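Local coordinates for protein oligoribonuclease (Colwellia psychrerythraea, PDB 6A4D) that hydrolyses small RNAs, probably as a 3'-to-5' exoribonuclease of the RNase H-like fold, and here binds the nucleotide analogue pNP-TMP, at residues A[138-143]-A[175-180]; A[105-110]-A[114-119]; A[156-161]-A[167-172]. The protein carries 1 engineered substitution. All coordinates share one frame; numbering follows the deposited sequence.

Contact 1: residues A[138-143]-A[175-180]. With 9RC (5'-O-[(S)-hydroxy(4-nitrophenoxy)phosphoryl]thymidine), chain C.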
loop_
_atom_site.group_PDB
_atom_site.type_symbol
_atom_site.label_atom_id
_atom_site.label_comp_id
_atom_site.label_asym_id
_atom_site.label_seq_id
_atom_site.Cartn_x
_atom_site.Cartn_y
_atom_site.Cartn_z
ATOM N N SER A 138 -4.771 5.809 -5.365
ATOM C CA SER A 138 -5.513 4.786 -6.084
ATOM C C SER A 138 -6.497 4.054 -5.204
ATOM O O SER A 138 -7.431 3.516 -5.726
ATOM C CB SER A 138 -4.577 3.762 -6.721
ATOM O OG SER A 138 -3.688 4.420 -7.557
ATOM N N THR A 139 -6.320 4.070 -3.899
ATOM C CA THR A 139 -7.387 3.633 -2.993
ATOM C C THR A 139 -8.593 4.489 -3.201
ATOM O O THR A 139 -9.709 3.989 -3.253
ATOM C CB THR A 139 -6.937 3.743 -1.519
ATOM O OG1 THR A 139 -6.071 2.636 -1.235
ATOM C CG2 THR A 139 -8.107 3.831 -0.503
ATOM N N ILE A 140 -8.375 5.786 -3.352
ATOM C CA ILE A 140 -9.499 6.743 -3.435
ATOM C C ILE A 140 -10.075 6.595 -4.816
ATOM O O ILE A 140 -11.262 6.636 -4.965
ATOM C CB ILE A 140 -9.085 8.215 -3.183
ATOM C CG1 ILE A 140 -8.437 8.304 -1.795
ATOM C CG2 ILE A 140 -10.329 9.148 -3.174
ATOM C CD1 ILE A 140 -7.451 9.405 -1.765
ATOM N N LYS A 141 -9.210 6.364 -5.793
ATOM C CA LYS A 141 -9.713 5.986 -7.118
ATOM C C LYS A 141 -10.634 4.770 -7.155
ATOM O O LYS A 141 -11.693 4.798 -7.797
ATOM C CB LYS A 141 -8.561 5.790 -8.081
ATOM C CG LYS A 141 -9.004 5.911 -9.529
ATOM C CD LYS A 141 -8.136 5.038 -10.418
ATOM C CE LYS A 141 -6.657 5.390 -10.319
ATOM N NZ LYS A 141 -6.368 6.726 -10.885
ATOM N N GLU A 142 -10.272 3.724 -6.428
ATOM C CA GLU A 142 -11.147 2.574 -6.348
ATOM C C GLU A 142 -12.459 2.869 -5.607
ATOM O O GLU A 142 -13.476 2.320 -6.007
ATOM C CB GLU A 142 -10.440 1.398 -5.758
ATOM C CG GLU A 142 -9.296 0.835 -6.657
ATOM C CD GLU A 142 -9.847 0.165 -7.935
ATOM O OE1 GLU A 142 -10.838 -0.575 -7.808
ATOM O OE2 GLU A 142 -9.322 0.420 -9.059
ATOM N N LEU A 143 -12.460 3.708 -4.557
ATOM C CA LEU A 143 -13.697 4.133 -3.950
ATOM C C LEU A 143 -14.525 4.964 -4.902
ATOM O O LEU A 143 -15.745 4.808 -4.960
ATOM C CB LEU A 143 -13.507 4.803 -2.593
ATOM C CG LEU A 143 -12.818 3.860 -1.570
ATOM C CD1 LEU A 143 -12.314 4.563 -0.344
ATOM C CD2 LEU A 143 -13.678 2.684 -1.133
ATOM N N LYS A 175 -6.324 16.307 -5.336
ATOM C CA LYS A 175 -6.917 17.658 -5.231
ATOM C C LYS A 175 -8.324 17.642 -5.799
ATOM O O LYS A 175 -9.271 18.147 -5.234
ATOM C CB LYS A 175 -6.065 18.657 -5.987
ATOM C CG LYS A 175 -4.936 19.274 -5.237
ATOM C CD LYS A 175 -4.558 20.619 -5.900
ATOM C CE LYS A 175 -3.498 21.429 -5.115
ATOM N NZ LYS A 175 -2.054 21.333 -5.572
ATOM N N VAL A 176 -8.457 16.966 -6.912
ATOM C CA VAL A 176 -9.748 16.738 -7.468
ATOM C C VAL A 176 -10.644 16.022 -6.484
ATOM O O VAL A 176 -11.799 16.478 -6.250
ATOM C CB VAL A 176 -9.644 16.035 -8.858
ATOM C CG1 VAL A 176 -10.957 15.421 -9.318
ATOM C CG2 VAL A 176 -9.109 17.017 -9.864
ATOM N N TYR A 177 -10.182 14.901 -5.931
ATOM C CA TYR A 177 -11.043 14.184 -4.929
ATOM C C TYR A 177 -11.356 15.044 -3.722
ATOM O O TYR A 177 -12.451 15.050 -3.218
ATOM C CB TYR A 177 -10.403 12.863 -4.432
ATOM C CG TYR A 177 -10.130 11.860 -5.517
ATOM C CD1 TYR A 177 -11.054 11.620 -6.530
ATOM C CD2 TYR A 177 -8.938 11.142 -5.534
ATOM C CE1 TYR A 177 -10.811 10.697 -7.527
ATOM C CE2 TYR A 177 -8.669 10.218 -6.531
ATOM C CZ TYR A 177 -9.583 10.027 -7.548
ATOM O OH TYR A 177 -9.321 9.143 -8.528
ATOM N N ARG A 178 -10.359 15.751 -3.239
ATOM C CA ARG A 178 -10.587 16.673 -2.148
ATOM C C ARG A 178 -11.805 17.595 -2.379
ATOM O O ARG A 178 -12.640 17.771 -1.491
ATOM C CB ARG A 178 -9.338 17.526 -1.931
ATOM C CG ARG A 178 -9.465 18.320 -0.660
ATOM C CD ARG A 178 -8.257 19.175 -0.406
ATOM N NE ARG A 178 -8.237 19.441 1.015
ATOM C CZ ARG A 178 -7.575 20.426 1.585
ATOM N NH1 ARG A 178 -7.656 20.567 2.901
ATOM N NH2 ARG A 178 -6.814 21.237 0.845
ATOM N N GLU A 179 -11.882 18.162 -3.574
ATOM C CA GLU A 179 -12.962 19.061 -3.969
ATOM C C GLU A 179 -14.290 18.365 -4.261
ATOM O O GLU A 179 -15.309 18.860 -3.785
ATOM C CB GLU A 179 -12.528 19.903 -5.168
ATOM C CG GLU A 179 -13.517 20.981 -5.586
ATOM C CD GLU A 179 -13.191 21.570 -6.957
ATOM O OE1 GLU A 179 -12.048 21.398 -7.470
ATOM O OE2 GLU A 179 -14.081 22.222 -7.527
ATOM N N LEU A 180 -14.294 17.231 -4.981
ATOM C CA LEU A 180 -15.538 16.606 -5.414
ATOM C C LEU A 180 -16.035 15.420 -4.624
ATOM O O LEU A 180 -17.186 15.029 -4.772
ATOM C CB LEU A 180 -15.439 16.202 -6.902
ATOM C CG LEU A 180 -15.101 17.336 -7.874
ATOM C CD1 LEU A 180 -14.830 16.777 -9.248
ATOM C CD2 LEU A 180 -16.252 18.358 -7.926
HETATM O OAJ 9RC C . 2.180 -2.734 -9.709
HETATM C CAE 9RC C . 1.597 -2.919 -10.780
HETATM N NAI 9RC C . 1.239 -4.207 -11.143
HETATM C CAL 9RC C . 0.568 -4.440 -12.351
HETATM O OAS 9RC C . 0.274 -5.608 -12.629
HETATM C CAT 9RC C . 0.240 -3.364 -13.190
HETATM C CAU 9RC C . -0.447 -3.554 -14.401
HETATM C CAF 9RC C . 0.621 -2.091 -12.807
HETATM N NAB 9RC C . 1.303 -1.890 -11.586
HETATM C CAA 9RC C . 1.738 -0.560 -11.152
HETATM O OAC 9RC C . 0.650 0.235 -10.758
HETATM C CAD 9RC C . 2.347 0.184 -12.313
HETATM C CAH 9RC C . 2.384 1.554 -11.769
HETATM O OAK 9RC C . 3.620 1.707 -11.122
HETATM C CAG 9RC C . 1.240 1.548 -10.767
HETATM C CAR 9RC C . 0.176 2.461 -11.279
HETATM O OAQ 9RC C . -0.935 2.281 -10.415
HETATM P PAP 9RC C . -2.263 3.081 -10.710
HETATM O OAO 9RC C . -3.165 2.810 -9.411
HETATM O OAN 9RC C . -2.923 2.381 -11.835
HETATM O OAM 9RC C . -1.658 4.501 -10.965
HETATM C CAV 9RC C . -2.032 5.791 -11.324
HETATM C CAW 9RC C . -1.019 6.815 -11.389
HETATM C CAY 9RC C . -1.358 8.182 -11.701
HETATM C CBA 9RC C . -2.713 8.543 -11.979
HETATM N NBB 9RC C . -3.200 9.804 -12.286
HETATM O OBD 9RC C . -4.279 10.059 -13.481
HETATM O OBC 9RC C . -2.866 10.857 -11.465
HETATM C CAZ 9RC C . -3.651 7.508 -11.911
HETATM C CAX 9RC C . -3.361 6.161 -11.591
#

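Contact 2: residues A[105-110]-A[114-119]. With 9RC (5'-O-[(S)-hydroxy(4-nitrophenoxy)phosphoryl]thymidine), chain C.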
loop_
_atom_site.group_PDB
_atom_site.type_symbol
_atom_site.label_atom_id
_atom_site.label_comp_id
_atom_site.label_asym_id
_atom_site.label_seq_id
_atom_site.Cartn_x
_atom_site.Cartn_y
_atom_site.Cartn_z
ATOM N N SER A 105 5.299 11.469 7.953
ATOM C CA SER A 105 4.650 11.396 6.676
ATOM C C SER A 105 4.492 9.933 6.224
ATOM O O SER A 105 5.480 9.194 6.199
ATOM C CB SER A 105 5.460 12.158 5.646
ATOM O OG SER A 105 4.754 12.220 4.419
ATOM N N PRO A 106 3.267 9.527 5.877
ATOM C CA PRO A 106 3.202 8.344 5.034
ATOM C C PRO A 106 3.894 8.607 3.685
ATOM O O PRO A 106 4.224 9.710 3.378
ATOM C CB PRO A 106 1.712 8.115 4.827
ATOM C CG PRO A 106 1.115 9.511 4.887
ATOM C CD PRO A 106 1.980 10.258 5.905
ATOM N N MET A 107 4.193 7.538 2.974
ATOM C CA MET A 107 4.608 7.581 1.602
ATOM C C MET A 107 3.392 7.761 0.720
ATOM O O MET A 107 2.487 6.969 0.809
ATOM C CB MET A 107 5.333 6.278 1.309
ATOM C CG MET A 107 6.255 6.388 0.147
ATOM S SD MET A 107 7.071 4.835 -0.253
ATOM C CE MET A 107 8.289 4.720 1.070
ATOM N N CYS A 108 3.405 8.759 -0.164
ATOM C CA CYS A 108 2.248 9.250 -0.921
ATOM C C CYS A 108 2.370 9.113 -2.407
ATOM O O CYS A 108 3.434 9.260 -2.974
ATOM C CB CYS A 108 1.928 10.743 -0.641
ATOM S SG CYS A 108 1.776 11.174 1.098
ATOM N N GLY A 109 1.272 8.696 -3.020
ATOM C CA GLY A 109 1.183 8.493 -4.490
ATOM C C GLY A 109 0.210 7.466 -4.937
ATOM O O GLY A 109 -0.567 6.927 -4.173
ATOM N N ASN A 110 0.229 7.160 -6.221
ATOM C CA ASN A 110 -0.721 6.189 -6.752
ATOM C C ASN A 110 -0.054 4.815 -6.630
ATOM O O ASN A 110 1.058 4.676 -7.048
ATOM C CB ASN A 110 -1.014 6.471 -8.233
ATOM C CG ASN A 110 -2.023 7.594 -8.440
ATOM O OD1 ASN A 110 -1.657 8.743 -8.680
ATOM N ND2 ASN A 110 -3.300 7.245 -8.423
ATOM N N GLN A 114 3.589 -0.349 -4.120
ATOM C CA GLN A 114 4.458 -1.014 -5.049
ATOM C C GLN A 114 5.820 -0.392 -5.016
ATOM O O GLN A 114 6.831 -1.111 -4.983
ATOM C CB GLN A 114 3.904 -0.990 -6.461
ATOM C CG GLN A 114 4.825 -1.562 -7.537
ATOM C CD GLN A 114 5.102 -3.076 -7.428
ATOM O OE1 GLN A 114 4.486 -3.813 -6.659
ATOM N NE2 GLN A 114 5.992 -3.527 -8.234
ATOM N N ASP A 115 5.877 0.938 -5.037
ATOM C CA ASP A 115 7.186 1.634 -4.957
ATOM C C ASP A 115 7.886 1.323 -3.620
ATOM O O ASP A 115 9.090 1.244 -3.580
ATOM C CB ASP A 115 7.064 3.157 -5.042
ATOM C CG ASP A 115 6.330 3.661 -6.303
ATOM O OD1 ASP A 115 5.129 3.336 -6.479
ATOM O OD2 ASP A 115 6.937 4.472 -7.049
ATOM N N ARG A 116 7.123 1.179 -2.538
ATOM C CA ARG A 116 7.703 1.017 -1.216
ATOM C C ARG A 116 8.412 -0.328 -1.098
ATOM O O ARG A 116 9.353 -0.461 -0.329
ATOM C CB ARG A 116 6.603 1.179 -0.167
ATOM C CG ARG A 116 6.963 0.922 1.279
ATOM C CD ARG A 116 5.920 1.602 2.169
ATOM N NE ARG A 116 6.581 2.001 3.379
ATOM C CZ ARG A 116 6.274 3.002 4.168
ATOM N NH1 ARG A 116 5.217 3.770 3.976
ATOM N NH2 ARG A 116 7.023 3.163 5.236
ATOM N N ARG A 117 7.978 -1.294 -1.878
ATOM C CA ARG A 117 8.704 -2.562 -2.030
ATOM C C ARG A 117 10.155 -2.409 -2.504
ATOM O O ARG A 117 11.064 -3.092 -2.001
ATOM C CB ARG A 117 8.009 -3.463 -3.034
ATOM C CG ARG A 117 6.691 -4.015 -2.587
ATOM C CD ARG A 117 5.993 -4.724 -3.756
ATOM N NE ARG A 117 6.468 -6.111 -3.969
ATOM C CZ ARG A 117 6.291 -6.819 -5.083
ATOM N NH1 ARG A 117 5.694 -6.292 -6.156
ATOM N NH2 ARG A 117 6.751 -8.060 -5.136
ATOM N N PHE A 118 10.365 -1.587 -3.530
ATOM C CA PHE A 118 11.692 -1.390 -4.044
ATOM C C PHE A 118 12.439 -0.479 -3.050
ATOM O O PHE A 118 13.643 -0.639 -2.852
ATOM C CB PHE A 118 11.673 -0.710 -5.410
ATOM C CG PHE A 118 11.290 -1.611 -6.539
ATOM C CD1 PHE A 118 9.946 -1.953 -6.767
ATOM C CD2 PHE A 118 12.250 -2.070 -7.433
ATOM C CE1 PHE A 118 9.591 -2.796 -7.829
ATOM C CE2 PHE A 118 11.899 -2.900 -8.519
ATOM C CZ PHE A 118 10.566 -3.250 -8.717
ATOM N N ILE A 119 11.740 0.522 -2.469
ATOM C CA ILE A 119 12.400 1.444 -1.538
ATOM C C ILE A 119 12.900 0.624 -0.349
ATOM O O ILE A 119 14.047 0.774 0.091
ATOM C CB ILE A 119 11.465 2.563 -1.046
ATOM C CG1 ILE A 119 11.074 3.499 -2.188
ATOM C CG2 ILE A 119 12.097 3.368 0.095
ATOM C CD1 ILE A 119 12.056 4.556 -2.525
HETATM O OAJ 9RC C . 2.180 -2.734 -9.709
HETATM C CAE 9RC C . 1.597 -2.919 -10.780
HETATM N NAI 9RC C . 1.239 -4.207 -11.143
HETATM C CAL 9RC C . 0.568 -4.440 -12.351
HETATM O OAS 9RC C . 0.274 -5.608 -12.629
HETATM C CAT 9RC C . 0.240 -3.364 -13.190
HETATM C CAU 9RC C . -0.447 -3.554 -14.401
HETATM C CAF 9RC C . 0.621 -2.091 -12.807
HETATM N NAB 9RC C . 1.303 -1.890 -11.586
HETATM C CAA 9RC C . 1.738 -0.560 -11.152
HETATM O OAC 9RC C . 0.650 0.235 -10.758
HETATM C CAD 9RC C . 2.347 0.184 -12.313
HETATM C CAH 9RC C . 2.384 1.554 -11.769
HETATM O OAK 9RC C . 3.620 1.707 -11.122
HETATM C CAG 9RC C . 1.240 1.548 -10.767
HETATM C CAR 9RC C . 0.176 2.461 -11.279
HETATM O OAQ 9RC C . -0.935 2.281 -10.415
HETATM P PAP 9RC C . -2.263 3.081 -10.710
HETATM O OAO 9RC C . -3.165 2.810 -9.411
HETATM O OAN 9RC C . -2.923 2.381 -11.835
HETATM O OAM 9RC C . -1.658 4.501 -10.965
HETATM C CAV 9RC C . -2.032 5.791 -11.324
HETATM C CAW 9RC C . -1.019 6.815 -11.389
HETATM C CAY 9RC C . -1.358 8.182 -11.701
HETATM C CBA 9RC C . -2.713 8.543 -11.979
HETATM N NBB 9RC C . -3.200 9.804 -12.286
HETATM O OBD 9RC C . -4.279 10.059 -13.481
HETATM O OBC 9RC C . -2.866 10.857 -11.465
HETATM C CAZ 9RC C . -3.651 7.508 -11.911
HETATM C CAX 9RC C . -3.361 6.161 -11.591
#

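Contact 3: residues A[156-161]-A[167-172]. With 9RC (5'-O-[(S)-hydroxy(4-nitrophenoxy)phosphoryl]thymidine), chain C.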
loop_
_atom_site.group_PDB
_atom_site.type_symbol
_atom_site.label_atom_id
_atom_site.label_comp_id
_atom_site.label_asym_id
_atom_site.label_seq_id
_atom_site.Cartn_x
_atom_site.Cartn_y
_atom_site.Cartn_z
ATOM N N VAL A 156 -7.462 14.228 -14.448
ATOM C CA VAL A 156 -6.652 14.378 -15.651
ATOM C C VAL A 156 -5.544 13.329 -15.716
ATOM O O VAL A 156 -4.649 13.275 -14.853
ATOM C CB VAL A 156 -5.965 15.775 -15.686
ATOM C CG1 VAL A 156 -5.125 15.970 -16.963
ATOM C CG2 VAL A 156 -7.013 16.885 -15.568
ATOM N N LYS A 157 -5.547 12.558 -16.792
ATOM C CA LYS A 157 -4.627 11.435 -16.936
ATOM C C LYS A 157 -3.273 11.794 -17.570
ATOM O O LYS A 157 -2.282 11.763 -16.875
ATOM C CB LYS A 157 -5.302 10.285 -17.680
ATOM C CG LYS A 157 -5.717 9.146 -16.766
ATOM C CD LYS A 157 -6.472 8.078 -17.542
ATOM C CE LYS A 157 -5.552 7.177 -18.348
ATOM N NZ LYS A 157 -5.049 6.050 -17.515
ATOM N N THR A 158 -3.210 12.093 -18.862
ATOM C CA THR A 158 -1.948 12.580 -19.511
ATOM C C THR A 158 -0.690 11.625 -19.477
ATOM O O THR A 158 -0.778 10.463 -19.057
ATOM C CB THR A 158 -1.587 14.015 -19.019
ATOM O OG1 THR A 158 -1.147 13.992 -17.652
ATOM C CG2 THR A 158 -2.776 14.971 -19.154
ATOM N N GLY A 159 0.464 12.102 -19.957
ATOM C CA GLY A 159 1.615 11.213 -20.265
ATOM C C GLY A 159 2.654 10.999 -19.167
ATOM O O GLY A 159 2.844 11.869 -18.306
ATOM N N ALA A 160 3.337 9.849 -19.202
ATOM C CA ALA A 160 4.370 9.537 -18.194
ATOM C C ALA A 160 5.598 10.457 -18.376
ATOM O O ALA A 160 5.620 11.563 -17.828
ATOM C CB ALA A 160 4.748 8.049 -18.201
ATOM N N HIS A 161 6.578 10.031 -19.176
ATOM C CA HIS A 161 7.880 10.723 -19.321
ATOM C C HIS A 161 8.572 10.967 -17.973
ATOM O O HIS A 161 9.339 10.139 -17.510
ATOM C CB HIS A 161 7.766 12.024 -20.176
ATOM C CG HIS A 161 9.096 12.651 -20.535
ATOM N ND1 HIS A 161 10.141 11.926 -21.074
ATOM C CD2 HIS A 161 9.534 13.932 -20.468
ATOM C CE1 HIS A 161 11.167 12.727 -21.295
ATOM N NE2 HIS A 161 10.823 13.949 -20.936
ATOM N N ILE A 167 4.237 12.385 -10.393
ATOM C CA ILE A 167 3.946 12.808 -9.029
ATOM C C ILE A 167 2.964 13.965 -9.022
ATOM O O ILE A 167 2.051 13.967 -8.206
ATOM C CB ILE A 167 5.195 13.308 -8.254
ATOM C CG1 ILE A 167 6.219 12.189 -8.054
ATOM C CG2 ILE A 167 4.810 13.860 -6.877
ATOM C CD1 ILE A 167 7.586 12.675 -7.595
ATOM N N LYS A 168 3.172 14.961 -9.897
ATOM C CA LYS A 168 2.306 16.141 -9.935
ATOM C C LYS A 168 0.946 15.725 -10.364
ATOM O O LYS A 168 -0.064 16.243 -9.848
ATOM C CB LYS A 168 2.827 17.192 -10.876
ATOM C CG LYS A 168 4.125 17.827 -10.395
ATOM C CD LYS A 168 4.965 18.301 -11.579
ATOM C CE LYS A 168 5.974 19.362 -11.178
ATOM N NZ LYS A 168 6.845 19.635 -12.343
ATOM N N GLU A 169 0.908 14.766 -11.277
ATOM C CA GLU A 169 -0.332 14.083 -11.611
ATOM C C GLU A 169 -1.158 13.415 -10.456
ATOM O O GLU A 169 -2.366 13.458 -10.456
ATOM C CB GLU A 169 -0.055 13.041 -12.704
ATOM C CG GLU A 169 -0.502 13.465 -14.091
ATOM C CD GLU A 169 -0.299 12.368 -15.117
ATOM O OE1 GLU A 169 0.408 12.659 -16.109
ATOM O OE2 GLU A 169 -0.837 11.232 -14.914
ATOM N N SER A 170 -0.487 12.729 -9.549
ATOM C CA SER A 170 -1.117 12.093 -8.400
ATOM C C SER A 170 -1.684 13.156 -7.470
ATOM O O SER A 170 -2.800 13.011 -6.990
ATOM C CB SER A 170 -0.102 11.240 -7.593
ATOM O OG SER A 170 0.692 10.434 -8.452
ATOM N N ILE A 171 -0.891 14.184 -7.218
ATOM C CA ILE A 171 -1.257 15.319 -6.335
ATOM C C ILE A 171 -2.494 15.948 -6.887
ATOM O O ILE A 171 -3.491 16.171 -6.156
ATOM C CB ILE A 171 -0.114 16.344 -6.276
ATOM C CG1 ILE A 171 1.099 15.703 -5.563
ATOM C CG2 ILE A 171 -0.487 17.646 -5.521
ATOM C CD1 ILE A 171 2.293 16.606 -5.441
ATOM N N ALA A 172 -2.459 16.167 -8.200
ATOM C CA ALA A 172 -3.585 16.801 -8.842
ATOM C C ALA A 172 -4.793 15.915 -8.745
ATOM O O ALA A 172 -5.873 16.420 -8.523
ATOM C CB ALA A 172 -3.263 17.171 -10.289
HETATM O OAJ 9RC C . 2.180 -2.734 -9.709
HETATM C CAE 9RC C . 1.597 -2.919 -10.780
HETATM N NAI 9RC C . 1.239 -4.207 -11.143
HETATM C CAL 9RC C . 0.568 -4.440 -12.351
HETATM O OAS 9RC C . 0.274 -5.608 -12.629
HETATM C CAT 9RC C . 0.240 -3.364 -13.190
HETATM C CAU 9RC C . -0.447 -3.554 -14.401
HETATM C CAF 9RC C . 0.621 -2.091 -12.807
HETATM N NAB 9RC C . 1.303 -1.890 -11.586
HETATM C CAA 9RC C . 1.738 -0.560 -11.152
HETATM O OAC 9RC C . 0.650 0.235 -10.758
HETATM C CAD 9RC C . 2.347 0.184 -12.313
HETATM C CAH 9RC C . 2.384 1.554 -11.769
HETATM O OAK 9RC C . 3.620 1.707 -11.122
HETATM C CAG 9RC C . 1.240 1.548 -10.767
HETATM C CAR 9RC C . 0.176 2.461 -11.279
HETATM O OAQ 9RC C . -0.935 2.281 -10.415
HETATM P PAP 9RC C . -2.263 3.081 -10.710
HETATM O OAO 9RC C . -3.165 2.810 -9.411
HETATM O OAN 9RC C . -2.923 2.381 -11.835
HETATM O OAM 9RC C . -1.658 4.501 -10.965
HETATM C CAV 9RC C . -2.032 5.791 -11.324
HETATM C CAW 9RC C . -1.019 6.815 -11.389
HETATM C CAY 9RC C . -1.358 8.182 -11.701
HETATM C CBA 9RC C . -2.713 8.543 -11.979
HETATM N NBB 9RC C . -3.200 9.804 -12.286
HETATM O OBD 9RC C . -4.279 10.059 -13.481
HETATM O OBC 9RC C . -2.866 10.857 -11.465
HETATM C CAZ 9RC C . -3.651 7.508 -11.911
HETATM C CAX 9RC C . -3.361 6.161 -11.591
HETATM O O HOH W 1 -4.213 14.441 -12.455
#

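Contact 1: residues A[138-143]-A[175-180]
OE2 of E173 is gripped by both partners of this contact, K141 NZ through a salt bridge and Y177 OH through a hydrogen bond. The pair belongs to two helices of the RNase H-like exonuclease fold, 137-147 and 163-180, whose nearest CA atoms, those of I140 and Y177, lie 7.7 Å apart. No hydrogen bond joins the two segments directly; what does is the Y177 ring. With CG1 of I140 set opposite the carbonyl carbon (chi1 -58°), the other branch, CG2, is left to lie over one face of that ring, 3.8 Å from the centroid and 30° off the normal, which meets the geometry of a CH-pi contact. At the far end of the ring the hydroxyl lies against the aliphatic part of K141, with CG 3.4 Å from Y177 OH. Beyond CG the lysine chain bends at chi3 (-58°) and again at chi4, carrying NZ up to the nitrophenyl ring of the ligand. I140 also packs on L143 of the second subunit, so the helix reaches the dimer interface. On a different side of helix 137-147, S138 OG accepts N110 ND2 and donates to the ligand phosphoryl oxygen OAO at 2.5 Å.

Contact 2: residues A[105-110]-A[114-119]
This is a buried van der Waals contact between strand and helix, with no hydrogen bond across it, in which M107 of strand 107-109 lies against R116 and I119 of helix 112-122. It sits in a beta-alpha-beta crossover: the chain passes through this helix before strand 134-136, which pairs in parallel with 107-109. The M107 chain turns at chi3 (-75°), and its methyl CE comes over one face of the R116 guanidinium, 3.9 Å above the plane and displaced toward the rim. Behind it, M107 SD rests 3.7 Å from R116 CB, while M107 CE meets I119 CG2 at 4.2 Å. The guanidinium is fixed in rotation by partners on all three nitrogens: E127 for NE, N134 for NH1 and the carbonyl of H131 for NH2. Within the same helix, Q114 OE1 accepts R117 NH1 at 2.8 Å, in the guanidinium plane, and Q114 NE2 bonds L21 O. Q114 CG lies 3.6 Å from OAJ, a thymine carbonyl oxygen. With an alanine here, R117 NH1 and L21 O would probably lose their mate and the thymine some of its cover. At the strand's end, N110 OD1, hydrogen-bonded to S170 OG, approaches nitrophenyl CAY to 3.1 Å.

Contact 3: residues A[156-161]-A[167-172]
E169 reaches out from helix 163-180 to V156, K157, T158 and G159 of the loop that precedes this helix in the RNase H-like exonuclease fold, and carries 81 of the 141 Å² buried between the two segments. Its CB, nearest the helix, lies 3.8 Å from the nitro oxygen OBC of the ligand. CG comes next, passing V156 O at 4.2 Å and T158 OG1 at 3.7 Å. The first torsion lies off a staggered position (chi1 -103°), and beyond CG the chain runs extended (chi2 -176°), bringing the carboxylate to the loop backbone at K157 and T158. At the tip, OE1 meets T158 OG1 at 2.6 Å; the hydroxyl also has K157 O within reach. The T158 hydroxyl sits between its own backbone N and carbonyl carbon (chi1 71°), a placement that turns it to the glutamate. The modelled approach of K157 O to the carboxylate is too tight to be trusted and supports no further claim.

A second bridge uses main-chain atoms: one water donates to V156 O at 2.7 Å and to E169 O at 2.9 Å, joining loop to helix beside the nitro group. K157 CG stands near the other nitro oxygen, OBD, while K157 NZ bonds a second bound copy of the ligand. Away from the loop, I167 and I171 of the helix pack on W13 of strand 11-18, which places this contact at the surface side of a helix laid on the sheet. Following the helix one residue on, S170 N lies 3.6 Å from the ligand's OBC.

From the N terminus, contact 2 comes first: strand 107-109 and helix 112-122 close a tight connection of three intervening residues, complete before contact 1 begins. Contact 1 then opens on helix 137-147, just after strand 134-136, and closes near the C-terminal end of helix 163-180, spanning a loop of 31 residues. Contact 3 is nested inside that loop, joining its 156-161 part to the middle of the same closing helix. No two of them cross along the chain. Contact 3 touches contact 2 where S170 OG meets N110 OD1, 2.9 Å apart. Together strand 107-109, helices 112-122, 137-147 and 163-180 and the loop line part of the site of one bound nucleotide analogue, which all three contacts touch.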